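Local coordinates for protein mediator of RNA polymerase II transcription subunit 18 (Schizosaccharomyces pombe, PDB 3C0T) that serves as a subunit of the Mediator complex, the coactivator that bridges gene-specific regulators and the basal RNA polymerase II transcription machinery, at residues 111-114 and 115-118; 185-188 and 189-193. One frame throughout, in Å; residues are numbered along the deposited sequence.

Interaction 1. Residues 111-114 and 115-118; sequences EFVE and KMGY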
loop_
_atom_site.group_PDB
_atom_site.type_symbol
_atom_site.label_atom_id
_atom_site.label_comp_id
_atom_site.label_asym_id
_atom_site.label_seq_id
_atom_site.Cartn_x
_atom_site.Cartn_y
_atom_site.Cartn_z
ATOM N N GLU A 111 -4.175 5.831 20.887
ATOM C CA GLU A 111 -4.890 5.521 22.114
ATOM C C GLU A 111 -6.398 5.623 21.946
ATOM O O GLU A 111 -7.152 4.891 22.589
ATOM C CB GLU A 111 -4.399 6.442 23.228
ATOM C CG GLU A 111 -2.904 6.264 23.482
ATOM C CD GLU A 111 -2.310 7.292 24.431
ATOM O OE1 GLU A 111 -1.094 7.192 24.713
ATOM O OE2 GLU A 111 -3.048 8.195 24.891
ATOM N N PHE A 112 -6.842 6.520 21.074
ATOM C CA PHE A 112 -8.270 6.670 20.842
ATOM C C PHE A 112 -8.840 5.407 20.213
ATOM O O PHE A 112 -9.935 4.970 20.568
ATOM C CB PHE A 112 -8.559 7.846 19.913
ATOM C CG PHE A 112 -10.024 8.108 19.717
ATOM C CD1 PHE A 112 -10.717 8.943 20.587
ATOM C CD2 PHE A 112 -10.720 7.497 18.679
ATOM C CE1 PHE A 112 -12.084 9.169 20.424
ATOM C CE2 PHE A 112 -12.082 7.713 18.507
ATOM C CZ PHE A 112 -12.768 8.551 19.380
ATOM N N VAL A 113 -8.103 4.820 19.274
ATOM C CA VAL A 113 -8.597 3.613 18.625
ATOM C C VAL A 113 -8.603 2.439 19.598
ATOM O O VAL A 113 -9.435 1.538 19.478
ATOM C CB VAL A 113 -7.771 3.247 17.366
ATOM C CG1 VAL A 113 -7.559 4.489 16.500
ATOM C CG2 VAL A 113 -6.461 2.624 17.767
ATOM N N GLU A 114 -7.684 2.439 20.559
ATOM C CA GLU A 114 -7.653 1.363 21.546
ATOM C C GLU A 114 -8.889 1.517 22.423
ATOM O O GLU A 114 -9.494 0.526 22.832
ATOM C CB GLU A 114 -6.387 1.432 22.406
ATOM C CG GLU A 114 -5.107 1.291 21.608
ATOM C CD GLU A 114 -3.857 1.310 22.473
ATOM O OE1 GLU A 114 -3.747 2.194 23.352
ATOM O OE2 GLU A 114 -2.976 0.447 22.264
ATOM N N LYS A 115 -9.265 2.763 22.705
ATOM C CA LYS A 115 -10.446 3.029 23.518
ATOM C C LYS A 115 -11.698 2.502 22.829
ATOM O O LYS A 115 -12.639 2.063 23.486
ATOM C CB LYS A 115 -10.612 4.523 23.768
ATOM C CG LYS A 115 -10.083 5.008 25.106
ATOM C CD LYS A 115 -8.564 4.986 25.174
ATOM C CE LYS A 115 -8.075 5.726 26.418
ATOM N NZ LYS A 115 -6.591 5.850 26.462
ATOM N N MET A 116 -11.709 2.552 21.502
ATOM C CA MET A 116 -12.847 2.066 20.732
ATOM C C MET A 116 -12.950 0.549 20.786
ATOM O O MET A 116 -13.903 -0.026 20.265
ATOM C CB MET A 116 -12.728 2.491 19.269
ATOM C CG MET A 116 -12.905 3.970 19.011
ATOM S SD MET A 116 -12.969 4.277 17.236
ATOM C CE MET A 116 -11.231 4.529 16.893
ATOM N N GLY A 117 -11.960 -0.099 21.391
ATOM C CA GLY A 117 -11.981 -1.547 21.482
ATOM C C GLY A 117 -11.068 -2.257 20.493
ATOM O O GLY A 117 -11.394 -3.343 20.007
ATOM N N TYR A 118 -9.921 -1.659 20.185
ATOM C CA TYR A 118 -8.992 -2.283 19.252
ATOM C C TYR A 118 -7.632 -2.473 19.899
ATOM O O TYR A 118 -7.267 -1.737 20.811
ATOM C CB TYR A 118 -8.817 -1.431 17.992
ATOM C CG TYR A 118 -10.041 -1.321 17.111
ATOM C CD1 TYR A 118 -11.095 -0.469 17.445
ATOM C CD2 TYR A 118 -10.139 -2.060 15.932
ATOM C CE1 TYR A 118 -12.218 -0.354 16.619
ATOM C CE2 TYR A 118 -11.259 -1.957 15.100
ATOM C CZ TYR A 118 -12.291 -1.102 15.449
ATOM O OH TYR A 118 -13.388 -0.998 14.628
#
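F112 and M116, one helical turn apart near the C-terminal end of helix 109-115, meet in a Met-aromatic contact. SD of M116 lies 4.9 Å from the centroid of the F112 ring, oblique to it at 65° off the ring normal. M116 CE comes to 3.5 Å from F112 CD2, at the ring edge near its plane. The ring is there because CG of F112 is anti to the backbone N (chi1 -176°), while the bend about M116 chi3 turns CE back to touch V113 CG1 as well. A flexible thioether suits this place, since one methyl serves an aromatic and a branched neighbour.

K115 N and M116 N still reach the carbonyls of E111 and F112, at 3.0 Å for K115 N to E111 O. G117 N then turns to E114 O at 2.9 Å, coming from above the carbonyl plane, and Y118 N makes a weak bond to V113 O (3.3 Å). This pairing is that of a Schellman motif. G117, with phi 102°, fits because a side chain there would jam against the preceding carbonyl oxygen.

Y118 sets its ring edge against V113 O, and its backbone O receives a CA-H...O contact from E114 CA. The bend at K115 chi2 lays CD 2.9 Å from E111 O. As for charges, K115 NZ stops 4.5 Å from E111 OE2, too far for a salt bridge. Y39 of strand 27-41 touches V113, E114 and Y118.

Interaction 2. Residues 185-188 and 189-193; sequences AEAN and LTKVK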
loop_
_atom_site.group_PDB
_atom_site.type_symbol
_atom_site.label_atom_id
_atom_site.label_comp_id
_atom_site.label_asym_id
_atom_site.label_seq_id
_atom_site.Cartn_x
_atom_site.Cartn_y
_atom_site.Cartn_z
ATOM N N ALA A 185 -12.762 4.149 -15.046
ATOM C CA ALA A 185 -11.604 3.798 -14.241
ATOM C C ALA A 185 -10.946 2.525 -14.776
ATOM O O ALA A 185 -9.721 2.458 -14.868
ATOM C CB ALA A 185 -12.006 3.622 -12.779
ATOM N N GLU A 186 -11.743 1.521 -15.132
ATOM C CA GLU A 186 -11.172 0.283 -15.663
ATOM C C GLU A 186 -10.490 0.571 -16.994
ATOM O O GLU A 186 -9.440 0.006 -17.300
ATOM C CB GLU A 186 -12.245 -0.785 -15.878
ATOM C CG GLU A 186 -13.083 -1.079 -14.659
ATOM C CD GLU A 186 -13.858 -2.373 -14.791
ATOM O OE1 GLU A 186 -14.965 -2.455 -14.212
ATOM O OE2 GLU A 186 -13.356 -3.311 -15.459
ATOM N N ALA A 187 -11.101 1.450 -17.784
ATOM C CA ALA A 187 -10.547 1.824 -19.075
ATOM C C ALA A 187 -9.200 2.508 -18.843
ATOM O O ALA A 187 -8.244 2.286 -19.589
ATOM C CB ALA A 187 -11.504 2.760 -19.808
ATOM N N ASN A 188 -9.114 3.335 -17.806
ATOM C CA ASN A 188 -7.851 4.011 -17.513
ATOM C C ASN A 188 -6.779 3.014 -17.065
ATOM O O ASN A 188 -5.614 3.139 -17.442
ATOM C CB ASN A 188 -8.045 5.096 -16.451
ATOM C CG ASN A 188 -8.653 6.363 -17.027
ATOM O OD1 ASN A 188 -8.365 6.739 -18.169
ATOM N ND2 ASN A 188 -9.480 7.040 -16.237
ATOM N N LEU A 189 -7.172 2.028 -16.268
ATOM C CA LEU A 189 -6.226 1.021 -15.819
ATOM C C LEU A 189 -5.705 0.256 -17.029
ATOM O O LEU A 189 -4.508 -0.037 -17.123
ATOM C CB LEU A 189 -6.885 0.049 -14.829
ATOM C CG LEU A 189 -7.052 0.584 -13.402
ATOM C CD1 LEU A 189 -7.663 -0.482 -12.518
ATOM C CD2 LEU A 189 -5.697 0.999 -12.850
ATOM N N THR A 190 -6.599 -0.050 -17.967
ATOM C CA THR A 190 -6.206 -0.780 -19.167
ATOM C C THR A 190 -5.168 -0.009 -19.979
ATOM O O THR A 190 -4.235 -0.596 -20.516
ATOM C CB THR A 190 -7.432 -1.097 -20.048
ATOM O OG1 THR A 190 -8.185 -2.147 -19.435
ATOM C CG2 THR A 190 -7.010 -1.538 -21.440
ATOM N N LYS A 191 -5.332 1.305 -20.062
ATOM C CA LYS A 191 -4.393 2.138 -20.794
ATOM C C LYS A 191 -3.012 2.097 -20.121
ATOM O O LYS A 191 -1.991 1.936 -20.790
ATOM C CB LYS A 191 -4.889 3.587 -20.837
ATOM C CG LYS A 191 -6.260 3.802 -21.489
ATOM C CD LYS A 191 -6.541 5.296 -21.575
ATOM C CE LYS A 191 -7.887 5.619 -22.208
ATOM N NZ LYS A 191 -9.028 5.505 -21.268
ATOM N N VAL A 192 -2.986 2.254 -18.797
ATOM C CA VAL A 192 -1.732 2.237 -18.054
ATOM C C VAL A 192 -1.075 0.861 -18.162
ATOM O O VAL A 192 0.136 0.754 -18.292
ATOM C CB VAL A 192 -1.972 2.594 -16.562
ATOM C CG1 VAL A 192 -0.661 2.571 -15.786
ATOM C CG2 VAL A 192 -2.614 3.961 -16.468
ATOM N N LYS A 193 -1.885 -0.192 -18.123
ATOM C CA LYS A 193 -1.371 -1.551 -18.225
ATOM C C LYS A 193 -0.564 -1.762 -19.507
ATOM O O LYS A 193 0.564 -2.262 -19.454
ATOM C CB LYS A 193 -2.522 -2.558 -18.185
ATOM C CG LYS A 193 -2.099 -4.027 -18.175
ATOM C CD LYS A 193 -3.314 -4.926 -18.373
ATOM C CE LYS A 193 -3.098 -6.330 -17.818
ATOM N NZ LYS A 193 -1.953 -7.041 -18.453
#
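The side-chain amide of N188 meets K191 at its oxygen end: NZ approaches OD1 from well out of the amide plane, making a weak hydrogen bond of 3.4 Å. Asparagine suits this position because its short chain presents an acceptor to a lysine three residues on. K191 reaches it by an extended chain that bends only at chi4 (81°), folding the ammonium back over the helix, where NZ also lies 4.0 Å from A187 CB. Its CG rests close to A187 O, at 3.1 Å. Were K191 replaced by an alanine, N188 OD1 would probably lose this weak donor, and A187 O and A187 CB the chain that runs past them.

Beneath these side chains runs a regular ladder of helical bonds, from L189 N to A185 O through V192 N to N188 O, the latter at 3.1 Å. E186 O has two donors: T190 N at 2.9 Å and, weakly, T190 OG1 at 3.3 Å. The hydroxyl sits beside its own backbone N (chi1 -74°), which points it back along the helix to a weak bond within the turn, one that threonine's short hydroxyl can make.

Helix 179-196 is amphipathic here and packs on the outside of a closed antiparallel barrel. A185 and L189 lie on L4 of strand 2-10, L189 and V192 on V169 of strand 165-173, and N188 and V192 on T136 of strand 136-146. N188 and K191 touch F134, in the turn between strands 118-133 and 136-146.

Interactions 1 and 2 are both local contacts of helical segments, but they sit on opposite sides of the chain's centre, about 39 Å apart between centres and about 28 Å between nearest atoms, so neither touches the other. The antiparallel strands close into a barrel between them, with helix 179-196 packed on its outside against strands 2-10, 165-173 and 136-146. Strand 118-133 joins the two regions: it starts where interaction 1 closes its helix and ends beside the F134 turn that borders interaction 2. Their tasks differ, 111-118 passing from helix into strand at the surface, 185-193 continuing a helix laid on the barrel.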